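Local coordinates for xylose isomerase domain protein TIM barrel (Planctomyces limnophilus, PDB 3TVA), which binds a magnesium ion in a xylose isomerase-like TIM barrel and is probably an isomerase, at residues L200-K213 with T246-E259. Numbering follows the deposited sequence.
Sequences LRKVARYVRSIHCK and TLWEIGYRGPLTIE. With MG (magnesium ion), chain C; GOL (glycerol), chain E.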
loop_
_atom_site.group_PDB
_atom_site.type_symbol
_atom_site.label_atom_id
_atom_site.label_comp_id
_atom_site.label_asym_id
_atom_site.label_seq_id
_atom_site.Cartn_x
_atom_site.Cartn_y
_atom_site.Cartn_z
ATOM N N LEU A 200 -8.584 10.811 -4.800
ATOM C CA LEU A 200 -9.396 9.921 -3.980
ATOM C C LEU A 200 -10.871 9.944 -4.386
ATOM O O LEU A 200 -11.495 8.891 -4.495
ATOM C CB LEU A 200 -9.277 10.308 -2.506
ATOM C CG LEU A 200 -10.182 9.521 -1.555
ATOM C CD1 LEU A 200 -9.848 8.017 -1.589
ATOM C CD2 LEU A 200 -10.058 10.084 -0.135
ATOM N N ARG A 201 -11.434 11.140 -4.584
ATOM C CA ARG A 201 -12.818 11.250 -5.032
ATOM C C ARG A 201 -13.016 10.543 -6.369
ATOM O O ARG A 201 -14.017 9.876 -6.578
ATOM C CB ARG A 201 -13.245 12.705 -5.189
ATOM C CG ARG A 201 -13.374 13.491 -3.887
ATOM C CD ARG A 201 -14.042 14.835 -4.165
ATOM N NE ARG A 201 -14.477 15.437 -2.914
ATOM C CZ ARG A 201 -15.637 15.164 -2.332
ATOM N NH1 ARG A 201 -16.486 14.330 -2.908
ATOM N NH2 ARG A 201 -15.943 15.733 -1.180
ATOM N N LYS A 202 -12.064 10.704 -7.283
ATOM C CA LYS A 202 -12.199 10.122 -8.613
ATOM C C LYS A 202 -12.173 8.597 -8.575
ATOM O O LYS A 202 -12.870 7.946 -9.352
ATOM C CB LYS A 202 -11.080 10.617 -9.532
ATOM C CG LYS A 202 -11.334 11.977 -10.148
ATOM C CD LYS A 202 -10.154 12.391 -11.019
ATOM C CE LYS A 202 -10.472 13.608 -11.871
ATOM N NZ LYS A 202 -9.267 14.095 -12.608
ATOM N N VAL A 203 -11.332 8.030 -7.711
ATOM C CA VAL A 203 -11.139 6.574 -7.681
ATOM C C VAL A 203 -11.965 5.832 -6.631
ATOM O O VAL A 203 -11.753 4.636 -6.411
ATOM C CB VAL A 203 -9.647 6.160 -7.628
ATOM C CG1 VAL A 203 -8.893 6.795 -8.797
ATOM C CG2 VAL A 203 -9.010 6.521 -6.274
ATOM N N ALA A 204 -12.859 6.563 -5.967
ATOM C CA ALA A 204 -13.533 6.106 -4.753
ATOM C C ALA A 204 -14.086 4.675 -4.834
ATOM O O ALA A 204 -13.919 3.895 -3.895
ATOM C CB ALA A 204 -14.672 7.087 -4.392
ATOM N N ARG A 205 -14.722 4.325 -5.951
ATOM C CA ARG A 205 -15.404 3.028 -6.045
ATOM C C ARG A 205 -14.442 1.840 -6.029
ATOM O O ARG A 205 -14.868 0.700 -5.803
ATOM C CB ARG A 205 -16.332 2.962 -7.271
ATOM C CG ARG A 205 -15.610 2.973 -8.629
ATOM C CD ARG A 205 -16.632 3.187 -9.748
ATOM N NE ARG A 205 -16.029 3.317 -11.082
ATOM C CZ ARG A 205 -15.575 4.465 -11.579
ATOM N NH1 ARG A 205 -15.625 5.573 -10.834
ATOM N NH2 ARG A 205 -15.062 4.514 -12.804
ATOM N N TYR A 206 -13.157 2.090 -6.303
ATOM C CA TYR A 206 -12.145 1.030 -6.253
ATOM C C TYR A 206 -11.314 0.958 -4.968
ATOM O O TYR A 206 -10.465 0.080 -4.849
ATOM C CB TYR A 206 -11.208 1.110 -7.476
ATOM C CG TYR A 206 -11.946 1.112 -8.789
ATOM C CD1 TYR A 206 -12.725 0.015 -9.164
ATOM C CD2 TYR A 206 -11.866 2.202 -9.665
ATOM C CE1 TYR A 206 -13.412 -0.005 -10.373
ATOM C CE2 TYR A 206 -12.551 2.186 -10.908
ATOM C CZ TYR A 206 -13.326 1.078 -11.237
ATOM O OH TYR A 206 -14.020 1.043 -12.423
ATOM N N VAL A 207 -11.522 1.869 -4.016
ATOM C CA VAL A 207 -10.653 1.898 -2.835
ATOM C C VAL A 207 -11.027 0.747 -1.907
ATOM O O VAL A 207 -12.182 0.648 -1.488
ATOM C CB VAL A 207 -10.824 3.221 -2.067
ATOM C CG1 VAL A 207 -10.112 3.158 -0.713
ATOM C CG2 VAL A 207 -10.304 4.388 -2.900
ATOM N N ARG A 208 -10.094 -0.175 -1.664
ATOM C CA ARG A 208 -10.333 -1.253 -0.705
ATOM C C ARG A 208 -9.534 -1.204 0.601
ATOM O O ARG A 208 -9.849 -1.927 1.544
ATOM C CB ARG A 208 -10.067 -2.603 -1.387
ATOM C CG ARG A 208 -10.740 -2.774 -2.732
ATOM C CD ARG A 208 -12.085 -3.511 -2.656
ATOM N NE ARG A 208 -12.424 -3.988 -3.993
ATOM C CZ ARG A 208 -12.375 -5.260 -4.387
ATOM N NH1 ARG A 208 -12.063 -6.240 -3.527
ATOM N NH2 ARG A 208 -12.670 -5.551 -5.647
ATOM N N SER A 209 -8.497 -0.375 0.648
ATOM C CA SER A 209 -7.658 -0.253 1.841
ATOM C C SER A 209 -6.892 1.041 1.710
ATOM O O SER A 209 -6.825 1.603 0.624
ATOM C CB SER A 209 -6.712 -1.453 2.037
ATOM O OG SER A 209 -5.812 -1.586 0.950
ATOM N N ILE A 210 -6.324 1.546 2.794
ATOM C CA ILE A 210 -5.630 2.827 2.683
ATOM C C ILE A 210 -4.389 2.884 3.548
ATOM O O ILE A 210 -4.260 2.140 4.515
ATOM C CB ILE A 210 -6.531 4.022 3.091
ATOM C CG1 ILE A 210 -6.842 3.959 4.578
ATOM C CG2 ILE A 210 -7.853 4.067 2.271
ATOM C CD1 ILE A 210 -6.585 5.254 5.287
ATOM N N HIS A 211 -3.480 3.786 3.187
ATOM C CA HIS A 211 -2.372 4.143 4.046
ATOM C C HIS A 211 -2.528 5.578 4.528
ATOM O O HIS A 211 -2.940 6.464 3.769
ATOM C CB HIS A 211 -1.043 3.925 3.315
ATOM C CG HIS A 211 -0.711 2.477 3.129
ATOM N ND1 HIS A 211 0.258 2.031 2.260
ATOM C CD2 HIS A 211 -1.237 1.365 3.702
ATOM C CE1 HIS A 211 0.314 0.713 2.291
ATOM N NE2 HIS A 211 -0.580 0.281 3.163
ATOM N N CYS A 212 -2.243 5.794 5.808
ATOM C CA CYS A 212 -2.174 7.138 6.336
ATOM C C CYS A 212 -0.713 7.506 6.424
ATOM O O CYS A 212 0.024 6.985 7.264
ATOM C CB CYS A 212 -2.820 7.221 7.721
ATOM S SG CYS A 212 -4.607 6.974 7.629
ATOM N N LYS A 213 -0.311 8.413 5.543
ATOM C CA LYS A 213 1.073 8.848 5.444
ATOM C C LYS A 213 1.019 10.295 4.964
ATOM O O LYS A 213 0.041 10.700 4.329
ATOM C CB LYS A 213 1.842 7.968 4.452
ATOM C CG LYS A 213 3.348 8.174 4.529
ATOM C CD LYS A 213 4.029 8.018 3.183
ATOM C CE LYS A 213 4.065 6.610 2.732
ATOM N NZ LYS A 213 4.194 6.499 1.237
ATOM N N THR A 246 -13.153 13.083 3.725
ATOM C CA THR A 246 -13.484 12.599 2.384
ATOM C C THR A 246 -13.657 11.067 2.355
ATOM O O THR A 246 -14.577 10.553 1.715
ATOM C CB THR A 246 -12.440 13.033 1.337
ATOM O OG1 THR A 246 -12.309 14.457 1.361
ATOM C CG2 THR A 246 -12.862 12.597 -0.051
ATOM N N LEU A 247 -12.787 10.341 3.055
ATOM C CA LEU A 247 -12.933 8.881 3.163
ATOM C C LEU A 247 -14.275 8.523 3.772
ATOM O O LEU A 247 -14.940 7.580 3.342
ATOM C CB LEU A 247 -11.829 8.281 4.048
ATOM C CG LEU A 247 -10.469 8.010 3.394
ATOM C CD1 LEU A 247 -9.421 7.588 4.441
ATOM C CD2 LEU A 247 -10.600 6.953 2.292
ATOM N N TRP A 248 -14.668 9.272 4.795
ATOM C CA TRP A 248 -15.932 8.996 5.451
ATOM C C TRP A 248 -17.088 9.196 4.469
ATOM O O TRP A 248 -17.973 8.354 4.373
ATOM C CB TRP A 248 -16.107 9.896 6.669
ATOM C CG TRP A 248 -17.340 9.597 7.453
ATOM C CD1 TRP A 248 -18.495 10.344 7.501
ATOM C CD2 TRP A 248 -17.550 8.471 8.310
ATOM N NE1 TRP A 248 -19.408 9.742 8.341
ATOM C CE2 TRP A 248 -18.853 8.589 8.845
ATOM C CE3 TRP A 248 -16.759 7.372 8.682
ATOM C CZ2 TRP A 248 -19.383 7.650 9.736
ATOM C CZ3 TRP A 248 -17.288 6.444 9.561
ATOM C CH2 TRP A 248 -18.589 6.589 10.080
ATOM N N GLU A 249 -17.058 10.300 3.727
ATOM C CA GLU A 249 -18.109 10.603 2.754
ATOM C C GLU A 249 -18.285 9.525 1.673
ATOM O O GLU A 249 -19.409 9.211 1.272
ATOM C CB GLU A 249 -17.862 11.955 2.082
ATOM C CG GLU A 249 -18.808 12.188 0.913
ATOM C CD GLU A 249 -18.449 13.386 0.062
ATOM O OE1 GLU A 249 -17.886 14.369 0.606
ATOM O OE2 GLU A 249 -18.745 13.360 -1.159
ATOM N N ILE A 250 -17.189 8.930 1.207
ATOM C CA ILE A 250 -17.313 7.940 0.138
ATOM C C ILE A 250 -17.655 6.541 0.636
ATOM O O ILE A 250 -17.762 5.610 -0.154
ATOM C CB ILE A 250 -16.081 7.873 -0.739
ATOM C CG1 ILE A 250 -14.888 7.366 0.084
ATOM C CG2 ILE A 250 -15.825 9.247 -1.352
ATOM C CD1 ILE A 250 -13.635 7.145 -0.730
ATOM N N GLY A 251 -17.835 6.389 1.941
ATOM C CA GLY A 251 -18.252 5.109 2.475
ATOM C C GLY A 251 -17.132 4.194 2.953
ATOM O O GLY A 251 -17.408 3.050 3.309
ATOM N N TYR A 252 -15.885 4.679 3.019
ATOM C CA TYR A 252 -14.815 3.788 3.463
ATOM C C TYR A 252 -14.854 3.639 4.975
ATOM O O TYR A 252 -14.842 4.629 5.713
ATOM C CB TYR A 252 -13.441 4.298 3.034
ATOM C CG TYR A 252 -12.346 3.361 3.486
ATOM C CD1 TYR A 252 -12.118 2.159 2.815
ATOM C CD2 TYR A 252 -11.564 3.658 4.604
ATOM C CE1 TYR A 252 -11.115 1.282 3.230
ATOM C CE2 TYR A 252 -10.559 2.783 5.036
ATOM C CZ TYR A 252 -10.346 1.601 4.345
ATOM O OH TYR A 252 -9.366 0.739 4.762
ATOM N N ARG A 253 -15.095 2.404 5.408
ATOM C CA ARG A 253 -15.104 2.014 6.814
ATOM C C ARG A 253 -13.923 1.179 7.336
ATOM O O ARG A 253 -13.888 0.831 8.517
ATOM C CB ARG A 253 -16.464 1.402 7.163
ATOM C CG ARG A 253 -17.640 2.315 6.744
ATOM C CD ARG A 253 -17.687 3.605 7.583
ATOM N NE ARG A 253 -18.858 4.428 7.284
ATOM C CZ ARG A 253 -18.842 5.480 6.469
ATOM N NH1 ARG A 253 -17.710 5.841 5.876
ATOM N NH2 ARG A 253 -19.954 6.180 6.255
ATOM N N GLY A 254 -12.998 0.819 6.451
ATOM C CA GLY A 254 -11.987 -0.178 6.774
ATOM C C GLY A 254 -10.847 0.371 7.624
ATOM O O GLY A 254 -10.923 1.495 8.129
ATOM N N PRO A 255 -9.770 -0.415 7.773
ATOM C CA PRO A 255 -8.664 0.000 8.645
ATOM C C PRO A 255 -7.957 1.257 8.152
ATOM O O PRO A 255 -7.852 1.503 6.940
ATOM C CB PRO A 255 -7.698 -1.198 8.589
ATOM C CG PRO A 255 -8.567 -2.368 8.236
ATOM C CD PRO A 255 -9.617 -1.802 7.295
ATOM N N LEU A 256 -7.466 2.051 9.091
ATOM C CA LEU A 256 -6.608 3.174 8.745
ATOM C C LEU A 256 -5.194 2.724 9.054
ATOM O O LEU A 256 -4.789 2.682 10.217
ATOM C CB LEU A 256 -6.962 4.385 9.614
ATOM C CG LEU A 256 -8.417 4.889 9.585
ATOM C CD1 LEU A 256 -8.635 6.021 10.609
ATOM C CD2 LEU A 256 -8.806 5.356 8.181
ATOM N N THR A 257 -4.413 2.444 8.017
ATOM C CA THR A 257 -3.115 1.845 8.242
ATOM C C THR A 257 -2.021 2.896 8.146
ATOM O O THR A 257 -1.735 3.425 7.068
ATOM C CB THR A 257 -2.818 0.692 7.257
ATOM O OG1 THR A 257 -3.918 -0.228 7.237
ATOM C CG2 THR A 257 -1.533 -0.042 7.673
ATOM N N ILE A 258 -1.411 3.185 9.286
ATOM C CA ILE A 258 -0.333 4.152 9.355
ATOM C C ILE A 258 0.932 3.580 8.728
ATOM O O ILE A 258 1.382 2.481 9.068
ATOM C CB ILE A 258 0.001 4.525 10.813
ATOM C CG1 ILE A 258 -1.250 4.966 11.564
ATOM C CG2 ILE A 258 1.069 5.603 10.852
ATOM C CD1 ILE A 258 -1.076 4.963 13.091
ATOM N N GLU A 259 1.513 4.339 7.816
ATOM C CA GLU A 259 2.783 3.962 7.240
ATOM C C GLU A 259 3.781 5.092 7.437
ATOM O O GLU A 259 3.508 6.224 7.057
ATOM C CB GLU A 259 2.636 3.670 5.751
ATOM C CG GLU A 259 3.940 3.168 5.140
ATOM C CD GLU A 259 3.778 2.844 3.675
ATOM O OE1 GLU A 259 3.288 3.722 2.953
ATOM O OE2 GLU A 259 4.112 1.715 3.259
HETATM MG MG MG C . 1.905 3.316 0.959
HETATM C C1 GOL E . 5.112 -0.429 -0.039
HETATM O O1 GOL E . 5.832 -0.329 -1.244
HETATM C C2 GOL E . 4.609 0.948 0.398
HETATM O O2 GOL E . 3.239 0.875 0.738
HETATM C C3 GOL E . 4.851 2.042 -0.643
HETATM O O3 GOL E . 4.474 3.313 -0.142
HETATM O O HOH W 1 -13.309 16.461 -0.302
HETATM O O HOH W 2 -6.030 -0.012 5.455
#
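I210 is a bump on strand 207-212, and L247, Y252 and L256 form the hollow that takes it. Its CG2 sits over one face of the Y252 ring, 4.2 Å from the centroid and 16° off the normal, a CH-pi contact. A chi1 of 67° sets CG1 between backbone N and carbonyl carbon, close to Y252 CE2; CD1 lies 3.6 Å from L256 CD2 and meets the end of L247. The opposite face of the ring lies against the backbone N of G254, and Y252 OH donates to P255 O, which, with both faces in contact, helps hold the ring's orientation. Further out, L200 and A204 pack against T246, L247 and I250: the methyl of A204, a small bump, lies 3.8 Å from I250 CD1, while L200 CD2 fits between T246 and L247. On the exposed side, R201 grips E249 end-on in a salt bridge, NH1 to OE2 and NH2 to OE1, guanidinium and carboxylate planes 54° apart. Toward the barrel mouth the parallel strands pair through C212 N to T257 O (2.7 Å) and E259 N to C212 O (3.1 Å). This register brings H211 ND1 and E259 OE1 each to 2.5 Å from magnesium, whose site E158 and D184 complete; H211 NE2 hydrogen-bonds Q39. K213 NZ hydrogen-bonds D184, probably helping position that carboxylate; apolar packing thus gives way to metal chemistry at the strands' C-terminal ends.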